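Local structure of putative ribose operon repressor (Burkholderia thailandensis, 3EGC) at residues T241-I244 / G245-M249; E31-A34 / R35-Y39; G209-Y212 / G213-E217; G112-T115 / A116-L120. The protein is a putative ribose operon repressor of the LacI family that probably binds regulatory DNA and, as in its relatives, responds to a small effector held between two lobes. All coordinates share one frame; numbering follows the deposited sequence.

Contact 1 of 4, residues T241-I244 / G245-M249; sequences TRRI and GQEAM
R243 and E247, one helical turn apart, meet through a single carboxylate oxygen: NE of R243 lies 2.6 Å from OE2 of E247, and NH2 of R243 lies 2.8 Å from the same atom. The guanidinium thus comes side-on, with OE2 almost in its plane, while the carboxylate is turned 41° against it. NE uses the anti lone pair of OE2, whereas NH2 meets that oxygen from above the carboxylate plane. Both side chains must fold to get there: R243 leaves with CG anti to its backbone N and then bends at chi2 (80°), and E247 bends at its own chi2. R250, on the next turn, pairs with the same OE2, a clustering of positive charge that would favour the ionised carboxylate.

Helix 241-257 follows strand 236-238 and packs on strands 90-93, 103-107 and 264-272 of the sheet in one lobe of this periplasmic-binding-protein-like fold. On its tightly packed side, I244 and A248 sit on V93 and V105, apolar residues of a size that fits the close approach of helix to strands. N of A248 bonds to O of I244 at 3.0 Å, and G245, also buried, adds no side chain. The outer side is looser. OE1 of Q246 comes within 3.4 Å of CD of R243, their flat groups 67° apart, and long, flexible R242 reaches away from the helix to a salt bridge with E19 of the second subunit.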
ATOM      1  N   THR A 241      -5.480  -0.553 -11.312  1.00 28.40           N
ATOM      2  CA  THR A 241      -5.967  -1.021  -9.987  1.00 29.68           C
ATOM      3  C   THR A 241      -7.220  -0.372  -9.494  1.00 29.62           C
ATOM      4  O   THR A 241      -8.144  -1.054  -9.072  1.00 30.15           O
ATOM      5  CB  THR A 241      -4.906  -0.813  -8.887  1.00 29.99           C
ATOM      6  OG1 THR A 241      -4.455   0.576  -8.893  1.00 31.00           O
ATOM      7  CG2 THR A 241      -3.740  -1.683  -9.133  1.00 28.11           C
ATOM      8  N   ARG A 242      -7.265   0.944  -9.548  1.00 29.51           N
ATOM      9  CA  ARG A 242      -8.472   1.661  -9.166  1.00 31.14           C
ATOM     10  C   ARG A 242      -9.707   1.320  -9.988  1.00 30.37           C
ATOM     11  O   ARG A 242     -10.780   1.126  -9.445  1.00 30.38           O
ATOM     12  CB  ARG A 242      -8.199   3.194  -9.152  1.00 31.33           C
ATOM     13  CG  ARG A 242      -7.654   3.642  -7.789  1.00 36.00           C
ATOM     14  CD  ARG A 242      -6.830   4.975  -7.889  1.00 43.46           C
ATOM     15  NE  ARG A 242      -5.583   4.763  -8.620  1.00 47.74           N
ATOM     16  CZ  ARG A 242      -4.353   4.956  -8.131  1.00 49.60           C
ATOM     17  NH1 ARG A 242      -4.173   5.428  -6.897  1.00 50.93           N
ATOM     18  NH2 ARG A 242      -3.293   4.704  -8.917  1.00 50.24           N
ATOM     19  N   ARG A 243      -9.547   1.268 -11.303  1.00 30.09           N
ATOM     20  CA  ARG A 243     -10.604   0.902 -12.226  1.00 30.12           C
ATOM     21  C   ARG A 243     -11.073  -0.524 -12.003  1.00 29.50           C
ATOM     22  O   ARG A 243     -12.214  -0.809 -12.165  1.00 29.66           O
ATOM     23  CB  ARG A 243     -10.135   1.100 -13.681  1.00 31.06           C
ATOM     24  CG  ARG A 243     -11.219   0.880 -14.760  1.00 34.12           C
ATOM     25  CD  ARG A 243     -12.104   2.086 -14.891  1.00 40.48           C
ATOM     26  NE  ARG A 243     -13.263   1.815 -15.740  1.00 44.50           N
ATOM     27  CZ  ARG A 243     -13.402   2.244 -17.000  1.00 45.99           C
ATOM     28  NH1 ARG A 243     -12.446   2.988 -17.566  1.00 44.80           N
ATOM     29  NH2 ARG A 243     -14.501   1.930 -17.680  1.00 44.49           N
ATOM     30  N   ILE A 244     -10.180  -1.425 -11.624  1.00 29.19           N
ATOM     31  CA  ILE A 244     -10.594  -2.772 -11.268  1.00 28.93           C
ATOM     32  C   ILE A 244     -11.577  -2.739 -10.095  1.00 29.22           C
ATOM     33  O   ILE A 244     -12.648  -3.352 -10.146  1.00 29.80           O
ATOM     34  CB  ILE A 244      -9.336  -3.688 -10.919  1.00 28.68           C
ATOM     35  CG1 ILE A 244      -8.484  -3.887 -12.182  1.00 27.70           C
ATOM     36  CG2 ILE A 244      -9.808  -5.001 -10.286  1.00 27.26           C
ATOM     37  CD1 ILE A 244      -7.058  -4.545 -11.939  1.00 27.20           C
ATOM     38  N   GLY A 245     -11.226  -2.019  -9.038  1.00 28.41           N
ATOM     39  CA  GLY A 245     -12.163  -1.844  -7.902  1.00 28.19           C
ATOM     40  C   GLY A 245     -13.498  -1.157  -8.251  1.00 28.99           C
ATOM     41  O   GLY A 245     -14.578  -1.609  -7.834  1.00 28.30           O
ATOM     42  N   GLN A 246     -13.433  -0.026  -8.960  1.00 29.06           N
ATOM     43  CA  GLN A 246     -14.642   0.719  -9.418  1.00 29.67           C
ATOM     44  C   GLN A 246     -15.637  -0.133 -10.244  1.00 29.53           C
ATOM     45  O   GLN A 246     -16.853  -0.160  -9.939  1.00 29.23           O
ATOM     46  CB  GLN A 246     -14.195   1.976 -10.206  1.00 29.67           C
ATOM     47  CG  GLN A 246     -15.286   2.745 -10.914  1.00 33.31           C
ATOM     48  CD  GLN A 246     -14.748   3.965 -11.746  1.00 37.38           C
ATOM     49  OE1 GLN A 246     -14.294   3.807 -12.860  1.00 41.55           O
ATOM     50  NE2 GLN A 246     -14.797   5.167 -11.173  1.00 38.74           N
ATOM     51  N   GLU A 247     -15.111  -0.852 -11.243  1.00 28.78           N
ATOM     52  CA  GLU A 247     -15.888  -1.696 -12.112  1.00 29.26           C
ATOM     53  C   GLU A 247     -16.442  -2.935 -11.377  1.00 28.72           C
ATOM     54  O   GLU A 247     -17.513  -3.386 -11.683  1.00 28.53           O
ATOM     55  CB  GLU A 247     -15.014  -2.194 -13.315  1.00 29.95           C
ATOM     56  CG  GLU A 247     -14.577  -1.130 -14.292  1.00 31.71           C
ATOM     57  CD  GLU A 247     -15.732  -0.475 -15.047  1.00 34.74           C
ATOM     58  OE1 GLU A 247     -16.785  -1.126 -15.188  1.00 33.65           O
ATOM     59  OE2 GLU A 247     -15.575   0.688 -15.473  1.00 36.58           O
ATOM     60  N   ALA A 248     -15.676  -3.496 -10.452  1.00 28.17           N
ATOM     61  CA  ALA A 248     -16.141  -4.650  -9.695  1.00 27.34           C
ATOM     62  C   ALA A 248     -17.331  -4.255  -8.845  1.00 26.26           C
ATOM     63  O   ALA A 248     -18.334  -4.975  -8.796  1.00 25.03           O
ATOM     64  CB  ALA A 248     -15.000  -5.276  -8.826  1.00 26.09           C
ATOM     65  N   MET A 249     -17.203  -3.106  -8.193  1.00 26.04           N
ATOM     66  CA  MET A 249     -18.342  -2.465  -7.512  1.00 26.58           C
ATOM     67  C   MET A 249     -19.496  -2.118  -8.462  1.00 26.98           C
ATOM     68  O   MET A 249     -20.616  -2.257  -8.061  1.00 27.47           O
ATOM     69  CB  MET A 249     -17.952  -1.230  -6.701  1.00 25.22           C
ATOM     70  CG  MET A 249     -19.008  -0.843  -5.609  1.00 26.17           C
ATOM     71  SD  MET A 249     -19.491  -2.121  -4.343  1.00 16.39           S
ATOM     72  CE  MET A 249     -18.056  -2.183  -3.408  1.00 30.59           C
TER

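Contact 2 of 4, residues E31-A34 / R35-Y39; sequences ESEA and RHKGY
K37 and E33 form the salt bridge of this helix end, NZ of K37 lying 2.9 Å from OE2 of E33 on its anti side, somewhat out of the carboxylate plane. Bends at chi2, chi3 and chi4 fold the lysine chain back and bring its NZ to that oxygen. Elsewhere round the helix, E31 and R35 run side by side. OE1 of E31 packs 3.4 Å from CD of R35; it is 4.1 Å from NH1 of R35 and well out of the guanidinium plane, so opposite charges are near but no N-H points at it.

The helical i, i+4 spacing sets these pairs; just beyond, the helix ends in a Schellman motif. N of Y39 reaches back to O of A34 at 2.7 Å, and N of G38 bonds to O of R35 at 2.9 Å. G38 takes the positive phi (75°) of the C-prime position, which glycine adopts without strain. The reversal lays CB of Y39 3.9 Å from CB of A34, where a small methyl suits the closeness. Farther out, the tyrosine hydroxyl bonds to E257 and its side chain packs on I256 of helix 241-257, while E31 and R35 pack on A44 and N45 of the second subunit.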
ATOM      1  N   GLU A  31     -14.405   1.506  -2.797  1.00 28.50           N
ATOM      2  CA  GLU A  31     -14.986   2.396  -1.813  1.00 30.17           C
ATOM      3  C   GLU A  31     -15.509   3.686  -2.432  1.00 30.11           C
ATOM      4  O   GLU A  31     -16.526   4.191  -2.045  1.00 29.35           O
ATOM      5  CB  GLU A  31     -13.956   2.731  -0.706  1.00 30.59           C
ATOM      6  CG  GLU A  31     -14.552   3.427   0.495  1.00 32.42           C
ATOM      7  CD  GLU A  31     -14.537   4.945   0.357  1.00 33.91           C
ATOM      8  OE1 GLU A  31     -15.257   5.546   1.137  1.00 35.41           O
ATOM      9  OE2 GLU A  31     -13.839   5.521  -0.505  1.00 34.80           O
ATOM     10  N   SER A  32     -14.798   4.193  -3.423  1.00 30.54           N
ATOM     11  CA  SER A  32     -15.177   5.409  -4.104  1.00 30.40           C
ATOM     12  C   SER A  32     -16.456   5.179  -4.943  1.00 30.58           C
ATOM     13  O   SER A  32     -17.387   5.989  -4.963  1.00 30.93           O
ATOM     14  CB  SER A  32     -14.004   5.795  -4.999  1.00 31.16           C
ATOM     15  OG  SER A  32     -14.158   7.076  -5.530  1.00 34.36           O
ATOM     16  N   GLU A  33     -16.537   4.051  -5.617  1.00 29.84           N
ATOM     17  CA  GLU A  33     -17.715   3.744  -6.372  1.00 30.35           C
ATOM     18  C   GLU A  33     -18.918   3.447  -5.436  1.00 30.78           C
ATOM     19  O   GLU A  33     -19.989   3.903  -5.707  1.00 30.46           O
ATOM     20  CB  GLU A  33     -17.458   2.567  -7.308  1.00 30.21           C
ATOM     21  CG  GLU A  33     -18.699   2.225  -8.208  1.00 32.35           C
ATOM     22  CD  GLU A  33     -19.014   3.368  -9.249  1.00 35.46           C
ATOM     23  OE1 GLU A  33     -18.089   3.974  -9.792  1.00 35.01           O
ATOM     24  OE2 GLU A  33     -20.189   3.668  -9.514  1.00 37.94           O
ATOM     25  N   ALA A  34     -18.710   2.740  -4.323  1.00 30.94           N
ATOM     26  CA  ALA A  34     -19.780   2.430  -3.359  1.00 31.80           C
ATOM     27  C   ALA A  34     -20.381   3.705  -2.745  1.00 32.81           C
ATOM     28  O   ALA A  34     -21.581   3.913  -2.740  1.00 32.62           O
ATOM     29  CB  ALA A  34     -19.263   1.501  -2.313  1.00 30.73           C
ATOM     30  N   ARG A  35     -19.504   4.580  -2.295  1.00 34.11           N
ATOM     31  CA  ARG A  35     -19.870   5.887  -1.766  1.00 35.44           C
ATOM     32  C   ARG A  35     -20.723   6.731  -2.776  1.00 36.07           C
ATOM     33  O   ARG A  35     -21.769   7.253  -2.454  1.00 36.08           O
ATOM     34  CB  ARG A  35     -18.560   6.570  -1.417  1.00 35.25           C
ATOM     35  CG  ARG A  35     -18.662   7.860  -0.686  1.00 38.99           C
ATOM     36  CD  ARG A  35     -17.266   8.117   0.029  1.00 44.01           C
ATOM     37  NE  ARG A  35     -17.398   9.038   1.154  1.00 47.24           N
ATOM     38  CZ  ARG A  35     -16.427   9.724   1.734  1.00 47.32           C
ATOM     39  NH1 ARG A  35     -15.168   9.630   1.340  1.00 48.92           N
ATOM     40  NH2 ARG A  35     -16.740  10.524   2.715  1.00 45.22           N
ATOM     41  N   HIS A  36     -20.251   6.856  -4.013  1.00 36.78           N
ATOM     42  CA  HIS A  36     -20.950   7.553  -5.096  1.00 38.02           C
ATOM     43  C   HIS A  36     -22.341   7.004  -5.314  1.00 37.24           C
ATOM     44  O   HIS A  36     -23.210   7.690  -5.809  1.00 37.08           O
ATOM     45  CB  HIS A  36     -20.155   7.442  -6.432  1.00 38.93           C
ATOM     46  CG  HIS A  36     -20.892   7.963  -7.626  1.00 42.57           C
ATOM     47  ND1 HIS A  36     -21.511   7.137  -8.546  1.00 44.92           N
ATOM     48  CD2 HIS A  36     -21.096   9.231  -8.064  1.00 45.48           C
ATOM     49  CE1 HIS A  36     -22.071   7.874  -9.491  1.00 43.89           C
ATOM     50  NE2 HIS A  36     -21.850   9.147  -9.213  1.00 43.78           N
ATOM     51  N   LYS A  37     -22.523   5.728  -4.995  1.00 36.83           N
ATOM     52  CA  LYS A  37     -23.848   5.141  -5.093  1.00 36.25           C
ATOM     53  C   LYS A  37     -24.569   4.953  -3.784  1.00 35.53           C
ATOM     54  O   LYS A  37     -25.606   4.314  -3.798  1.00 35.61           O
ATOM     55  CB  LYS A  37     -23.784   3.791  -5.800  1.00 36.43           C
ATOM     56  CG  LYS A  37     -22.915   3.777  -7.046  1.00 37.32           C
ATOM     57  CD  LYS A  37     -23.699   4.207  -8.238  1.00 41.79           C
ATOM     58  CE  LYS A  37     -23.986   3.043  -9.173  1.00 43.86           C
ATOM     59  NZ  LYS A  37     -22.797   2.567 -10.001  1.00 40.86           N
ATOM     60  N   GLY A  38     -24.021   5.459  -2.671  1.00 34.84           N
ATOM     61  CA  GLY A  38     -24.688   5.340  -1.366  1.00 34.40           C
ATOM     62  C   GLY A  38     -24.623   3.957  -0.734  1.00 35.03           C
ATOM     63  O   GLY A  38     -25.485   3.616   0.116  1.00 35.23           O
ATOM     64  N   TYR A  39     -23.634   3.141  -1.127  1.00 33.79           N
ATOM     65  CA  TYR A  39     -23.309   1.933  -0.370  1.00 33.33           C
ATOM     66  C   TYR A  39     -22.158   2.101   0.614  1.00 33.09           C
ATOM     67  O   TYR A  39     -21.207   2.795   0.314  1.00 32.14           O
ATOM     68  CB  TYR A  39     -22.912   0.764  -1.310  1.00 33.41           C
ATOM     69  CG  TYR A  39     -24.054   0.207  -2.097  1.00 33.35           C
ATOM     70  CD1 TYR A  39     -24.601   0.943  -3.151  1.00 33.92           C
ATOM     71  CD2 TYR A  39     -24.615  -1.007  -1.781  1.00 34.80           C
ATOM     72  CE1 TYR A  39     -25.679   0.466  -3.882  1.00 35.97           C
ATOM     73  CE2 TYR A  39     -25.698  -1.518  -2.535  1.00 37.68           C
ATOM     74  CZ  TYR A  39     -26.223  -0.774  -3.584  1.00 35.80           C
ATOM     75  OH  TYR A  39     -27.266  -1.245  -4.341  1.00 36.34           O
TER

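Contact 3 of 4, residues G209-Y212 / G213-E217; sequences GLRY and GPDVE
OD2 of D215 is gripped twice by one residue, R211: the backbone N of R211 lies 2.7 Å away and its NE 2.8 Å. The backbone donor takes the anti lone pair of OD2, while NE comes from above the carboxylate plane along a nearly straight bond (179°). NH2 of R211 completes the side-on salt bridge by bonding to the other oxygen, OD1 of D215, at 2.9 Å. Both oxygens lie close to the guanidinium plane, yet the two flat groups are turned 47° apart. The arginine gets there by a bend at chi3 (-54°), which turns NE and NH2 toward the D215 carboxylate. Aspartate suits its place because a short arm holds the carboxylate close enough to accept from both main chain and side chain, and such a grip would probably keep it ionised. CB of P214 lies 4.0 Å above one face of the guanidinium, toward its rim.

A second shared acceptor is the carbonyl of R211. Its O accepts from N of D215 at 3.0 Å and from N of V216 at 3.2 Å, the first in the carbonyl plane and the second tilted from it. G213, whose N sits over one face of the Y212 ring, takes backbone angles at which a CB would collide with the preceding carbonyl. Y212 turns inward to M202 and L205 of helix 195-208, its hydroxyl bonded to O of P232. The result is a loop closed by a single beta bridge between Y212 and V216 and clamped by the R211-D215 salt bridge, connecting helix 195-208 to strand 217-221 in the alpha/beta lobe.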
ATOM      1  N   GLY A 209      25.560 -11.243  -5.628  1.00 41.86           N
ATOM      2  CA  GLY A 209      26.573 -10.295  -6.083  1.00 41.83           C
ATOM      3  C   GLY A 209      26.366  -9.867  -7.551  1.00 41.93           C
ATOM      4  O   GLY A 209      27.298  -9.433  -8.229  1.00 41.21           O
ATOM      5  N   LEU A 210      25.130  -9.955  -8.043  1.00 41.46           N
ATOM      6  CA  LEU A 210      24.876  -9.574  -9.428  1.00 40.95           C
ATOM      7  C   LEU A 210      24.388  -8.145  -9.547  1.00 40.77           C
ATOM      8  O   LEU A 210      23.901  -7.583  -8.608  1.00 40.98           O
ATOM      9  CB  LEU A 210      23.926 -10.547 -10.119  1.00 40.69           C
ATOM     10  CG  LEU A 210      24.347 -12.032 -10.172  1.00 40.24           C
ATOM     11  CD1 LEU A 210      23.279 -12.906 -10.823  1.00 38.54           C
ATOM     12  CD2 LEU A 210      25.640 -12.146 -10.949  1.00 39.89           C
ATOM     13  N   ARG A 211      24.541  -7.541 -10.709  1.00 41.06           N
ATOM     14  CA  ARG A 211      24.186  -6.146 -10.855  1.00 40.98           C
ATOM     15  C   ARG A 211      22.934  -5.955 -11.693  1.00 40.74           C
ATOM     16  O   ARG A 211      22.887  -6.345 -12.882  1.00 39.56           O
ATOM     17  CB  ARG A 211      25.344  -5.341 -11.430  1.00 41.30           C
ATOM     18  CG  ARG A 211      26.578  -5.297 -10.514  1.00 43.29           C
ATOM     19  CD  ARG A 211      27.812  -5.001 -11.369  1.00 45.76           C
ATOM     20  NE  ARG A 211      27.957  -5.940 -12.490  1.00 46.38           N
ATOM     21  CZ  ARG A 211      28.764  -5.727 -13.529  1.00 47.66           C
ATOM     22  NH1 ARG A 211      29.495  -4.634 -13.571  1.00 47.37           N
ATOM     23  NH2 ARG A 211      28.826  -6.586 -14.546  1.00 45.68           N
ATOM     24  N   TYR A 212      21.912  -5.392 -11.040  1.00 40.09           N
ATOM     25  CA  TYR A 212      20.739  -4.988 -11.751  1.00 40.29           C
ATOM     26  C   TYR A 212      21.260  -4.115 -12.873  1.00 40.51           C
ATOM     27  O   TYR A 212      22.054  -3.222 -12.627  1.00 40.36           O
ATOM     28  CB  TYR A 212      19.780  -4.195 -10.868  1.00 39.74           C
ATOM     29  CG  TYR A 212      18.744  -3.506 -11.701  1.00 38.43           C
ATOM     30  CD1 TYR A 212      18.871  -2.160 -12.053  1.00 36.75           C
ATOM     31  CD2 TYR A 212      17.659  -4.207 -12.195  1.00 36.98           C
ATOM     32  CE1 TYR A 212      17.941  -1.526 -12.850  1.00 35.29           C
ATOM     33  CE2 TYR A 212      16.697  -3.573 -12.980  1.00 36.86           C
ATOM     34  CZ  TYR A 212      16.843  -2.244 -13.320  1.00 36.28           C
ATOM     35  OH  TYR A 212      15.873  -1.658 -14.114  1.00 34.30           O
ATOM     36  N   GLY A 213      20.825  -4.382 -14.100  1.00 40.49           N
ATOM     37  CA  GLY A 213      21.327  -3.652 -15.228  1.00 41.13           C
ATOM     38  C   GLY A 213      22.249  -4.485 -16.095  1.00 41.26           C
ATOM     39  O   GLY A 213      21.798  -5.325 -16.831  1.00 42.30           O
ATOM     40  N   PRO A 214      23.563  -4.262 -15.990  1.00 41.58           N
ATOM     41  CA  PRO A 214      24.585  -4.975 -16.779  1.00 41.11           C
ATOM     42  C   PRO A 214      24.548  -6.519 -16.659  1.00 40.46           C
ATOM     43  O   PRO A 214      24.770  -7.218 -17.641  1.00 39.18           O
ATOM     44  CB  PRO A 214      25.903  -4.445 -16.201  1.00 41.05           C
ATOM     45  CG  PRO A 214      25.542  -3.218 -15.388  1.00 41.86           C
ATOM     46  CD  PRO A 214      24.159  -3.438 -14.912  1.00 41.76           C
ATOM     47  N   ASP A 215      24.287  -7.034 -15.458  1.00 39.82           N
ATOM     48  CA  ASP A 215      24.153  -8.495 -15.255  1.00 38.78           C
ATOM     49  C   ASP A 215      22.759  -9.069 -15.533  1.00 37.71           C
ATOM     50  O   ASP A 215      22.645 -10.095 -16.191  1.00 37.12           O
ATOM     51  CB  ASP A 215      24.595  -8.886 -13.840  1.00 39.24           C
ATOM     52  CG  ASP A 215      26.080  -8.622 -13.583  1.00 41.16           C
ATOM     53  OD1 ASP A 215      26.899  -8.748 -14.516  1.00 44.42           O
ATOM     54  OD2 ASP A 215      26.437  -8.285 -12.450  1.00 41.70           O
ATOM     55  N   VAL A 216      21.709  -8.419 -15.041  1.00 36.47           N
ATOM     56  CA  VAL A 216      20.318  -8.884 -15.241  1.00 35.21           C
ATOM     57  C   VAL A 216      19.380  -7.714 -15.363  1.00 34.70           C
ATOM     58  O   VAL A 216      19.368  -6.857 -14.487  1.00 35.30           O
ATOM     59  CB  VAL A 216      19.867  -9.749 -14.010  1.00 36.41           C
ATOM     60  CG1 VAL A 216      18.355 -10.117 -14.011  1.00 34.29           C
ATOM     61  CG2 VAL A 216      20.795 -11.021 -13.822  1.00 35.21           C
ATOM     62  N   GLU A 217      18.613  -7.645 -16.441  1.00 34.21           N
ATOM     63  CA  GLU A 217      17.519  -6.673 -16.532  1.00 34.35           C
ATOM     64  C   GLU A 217      16.194  -7.288 -16.069  1.00 33.82           C
ATOM     65  O   GLU A 217      16.081  -8.517 -15.938  1.00 33.13           O
ATOM     66  CB  GLU A 217      17.436  -6.003 -17.922  1.00 34.58           C
ATOM     67  CG  GLU A 217      18.531  -4.904 -18.121  1.00 36.97           C
ATOM     68  CD  GLU A 217      18.581  -4.296 -19.528  1.00 42.68           C
ATOM     69  OE1 GLU A 217      17.747  -4.601 -20.402  1.00 43.73           O
ATOM     70  OE2 GLU A 217      19.462  -3.458 -19.764  1.00 47.31           O
TER

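Contact 4 of 4, residues G112-T115 / A116-L120; sequences GART and AVEYL
E118 and R114 supply the one charged pairing here, and it is long: OE2 of E118 stands 3.6 Å from NE of R114, at the edge of the guanidinium and near its plane. The carboxylate is turned 70° against the guanidinium. R114 is extended from CG to NE and projects from the helix, with NE passing the end of E118, while E118 starts with CG anti to its carbonyl carbon (chi1 -67°) and points back toward the preceding turn. Long, flexible chains suit this partly exposed side, and R114 also packs on A150 and A153 of helix 138-153.

Backbone bonds hold the turns themselves. N of V117 meets O of A113 at 2.8 Å, N of A116 meets O of G112 at 3.1 Å, and N of Y119 meets O of T115 at 3.1 Å. The hydroxyl of T115 is turned back along the helix to bond to the carbonyl of R111, a way for threonine to satisfy its polar group within a helix.

The methyl of A116 and CG2 of V117 make van der Waals contact with the backbone carbonyl of the preceding turn, 3.7 Å and 3.4 Å from O of A113. Apolar packing covers the buried side: A116 sits on V219, and A113 and V117 both touch L191, their small or branched side chains suiting close approach to the sheet. The Y119 ring makes a T-shaped (edge-to-face) contact with F271 of strand 264-272. Helix 109-122 is thereby laid against strands 189-192 and 217-221, a helix-on-sheet layer typical of the alpha/beta lobes of periplasmic-binding-protein-like folds.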
ATOM      1  N   GLY A 112      -0.098  -8.104 -21.501  1.00 30.07           N
ATOM      2  CA  GLY A 112       0.861  -7.223 -20.848  1.00 28.69           C
ATOM      3  C   GLY A 112       2.183  -7.951 -20.696  1.00 28.30           C
ATOM      4  O   GLY A 112       3.189  -7.342 -20.915  1.00 28.02           O
ATOM      5  N   ALA A 113       2.188  -9.259 -20.375  1.00 27.89           N
ATOM      6  CA  ALA A 113       3.453  -9.966 -20.182  1.00 28.83           C
ATOM      7  C   ALA A 113       4.235 -10.127 -21.519  1.00 29.47           C
ATOM      8  O   ALA A 113       5.469  -9.922 -21.560  1.00 28.78           O
ATOM      9  CB  ALA A 113       3.266 -11.339 -19.459  1.00 27.86           C
ATOM     10  N   ARG A 114       3.501 -10.495 -22.581  1.00 29.16           N
ATOM     11  CA  ARG A 114       4.059 -10.645 -23.883  1.00 30.37           C
ATOM     12  C   ARG A 114       4.718  -9.297 -24.327  1.00 30.65           C
ATOM     13  O   ARG A 114       5.838  -9.285 -24.896  1.00 29.25           O
ATOM     14  CB  ARG A 114       2.960 -11.040 -24.877  1.00 31.30           C
ATOM     15  CG  ARG A 114       3.482 -11.435 -26.221  1.00 32.93           C
ATOM     16  CD  ARG A 114       2.370 -11.848 -27.178  1.00 33.48           C
ATOM     17  NE  ARG A 114       2.930 -12.043 -28.505  1.00 37.14           N
ATOM     18  CZ  ARG A 114       2.387 -12.738 -29.495  1.00 38.60           C
ATOM     19  NH1 ARG A 114       1.231 -13.336 -29.346  1.00 36.32           N
ATOM     20  NH2 ARG A 114       3.038 -12.832 -30.647  1.00 38.92           N
ATOM     21  N   THR A 115       4.028  -8.188 -24.033  1.00 29.83           N
ATOM     22  CA  THR A 115       4.529  -6.887 -24.408  1.00 30.98           C
ATOM     23  C   THR A 115       5.829  -6.587 -23.643  1.00 31.92           C
ATOM     24  O   THR A 115       6.787  -6.138 -24.238  1.00 30.78           O
ATOM     25  CB  THR A 115       3.511  -5.754 -24.150  1.00 31.18           C
ATOM     26  OG1 THR A 115       2.334  -5.979 -24.915  1.00 30.85           O
ATOM     27  CG2 THR A 115       4.085  -4.343 -24.542  1.00 30.92           C
ATOM     28  N   ALA A 116       5.862  -6.891 -22.334  1.00 31.95           N
ATOM     29  CA  ALA A 116       7.059  -6.609 -21.557  1.00 32.56           C
ATOM     30  C   ALA A 116       8.238  -7.470 -21.986  1.00 32.36           C
ATOM     31  O   ALA A 116       9.379  -7.023 -22.074  1.00 31.46           O
ATOM     32  CB  ALA A 116       6.775  -6.757 -20.107  1.00 32.76           C
ATOM     33  N   VAL A 117       7.966  -8.739 -22.250  1.00 33.48           N
ATOM     34  CA  VAL A 117       9.048  -9.624 -22.715  1.00 33.40           C
ATOM     35  C   VAL A 117       9.539  -9.268 -24.126  1.00 33.33           C
ATOM     36  O   VAL A 117      10.712  -9.417 -24.424  1.00 33.38           O
ATOM     37  CB  VAL A 117       8.648 -11.083 -22.589  1.00 33.50           C
ATOM     38  CG1 VAL A 117       9.614 -12.018 -23.375  1.00 33.52           C
ATOM     39  CG2 VAL A 117       8.518 -11.460 -21.087  1.00 33.17           C
ATOM     40  N   GLU A 118       8.645  -8.789 -24.980  1.00 34.10           N
ATOM     41  CA  GLU A 118       9.011  -8.411 -26.349  1.00 36.07           C
ATOM     42  C   GLU A 118       9.901  -7.202 -26.362  1.00 36.27           C
ATOM     43  O   GLU A 118      10.759  -7.042 -27.248  1.00 37.06           O
ATOM     44  CB  GLU A 118       7.775  -8.097 -27.174  1.00 36.27           C
ATOM     45  CG  GLU A 118       6.901  -9.302 -27.429  1.00 38.95           C
ATOM     46  CD  GLU A 118       5.788  -8.998 -28.426  1.00 44.02           C
ATOM     47  OE1 GLU A 118       5.077  -7.998 -28.228  1.00 43.98           O
ATOM     48  OE2 GLU A 118       5.617  -9.771 -29.400  1.00 49.51           O
ATOM     49  N   TYR A 119       9.664  -6.335 -25.383  1.00 35.62           N
ATOM     50  CA  TYR A 119      10.538  -5.253 -25.126  1.00 35.60           C
ATOM     51  C   TYR A 119      11.952  -5.705 -24.744  1.00 35.99           C
ATOM     52  O   TYR A 119      12.931  -5.113 -25.196  1.00 37.48           O
ATOM     53  CB  TYR A 119       9.950  -4.380 -24.029  1.00 35.60           C
ATOM     54  CG  TYR A 119      10.891  -3.325 -23.497  1.00 34.30           C
ATOM     55  CD1 TYR A 119      10.940  -2.091 -24.068  1.00 35.59           C
ATOM     56  CD2 TYR A 119      11.752  -3.597 -22.477  1.00 34.95           C
ATOM     57  CE1 TYR A 119      11.788  -1.076 -23.571  1.00 35.33           C
ATOM     58  CE2 TYR A 119      12.596  -2.627 -21.984  1.00 35.25           C
ATOM     59  CZ  TYR A 119      12.591  -1.373 -22.532  1.00 35.12           C
ATOM     60  OH  TYR A 119      13.446  -0.418 -22.064  1.00 38.49           O
ATOM     61  N   LEU A 120      12.066  -6.721 -23.901  1.00 36.01           N
ATOM     62  CA  LEU A 120      13.359  -7.268 -23.526  1.00 36.00           C
ATOM     63  C   LEU A 120      14.093  -7.885 -24.715  1.00 36.40           C
ATOM     64  O   LEU A 120      15.306  -7.786 -24.833  1.00 36.57           O
ATOM     65  CB  LEU A 120      13.169  -8.287 -22.448  1.00 35.55           C
ATOM     66  CG  LEU A 120      12.959  -7.760 -21.046  1.00 33.65           C
ATOM     67  CD1 LEU A 120      12.641  -8.957 -20.175  1.00 32.93           C
ATOM     68  CD2 LEU A 120      14.193  -7.039 -20.559  1.00 29.05           C
TER

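How the contacts relate
Along the chain the order is contact 2, contact 4, contact 3, contact 1. Contacts 1 and 2 touch, their centres 12 Å apart: helix 241-257 lies beside the end of helix 21-36, with Q246 and M249 packed on E33 and A34. Contacts 3 and 4 lie in the other half of the molecule, centres 19 Å apart, and strand 217-221 relates them, since contact 3 leads into it and the helix of contact 4 packs on it. From contact 2 to contact 3 the centres are 45 Å apart, on opposite sides of the chain's centre. The chain therefore passes between halves more than once, as expected for a two-lobed LacI-type effector domain.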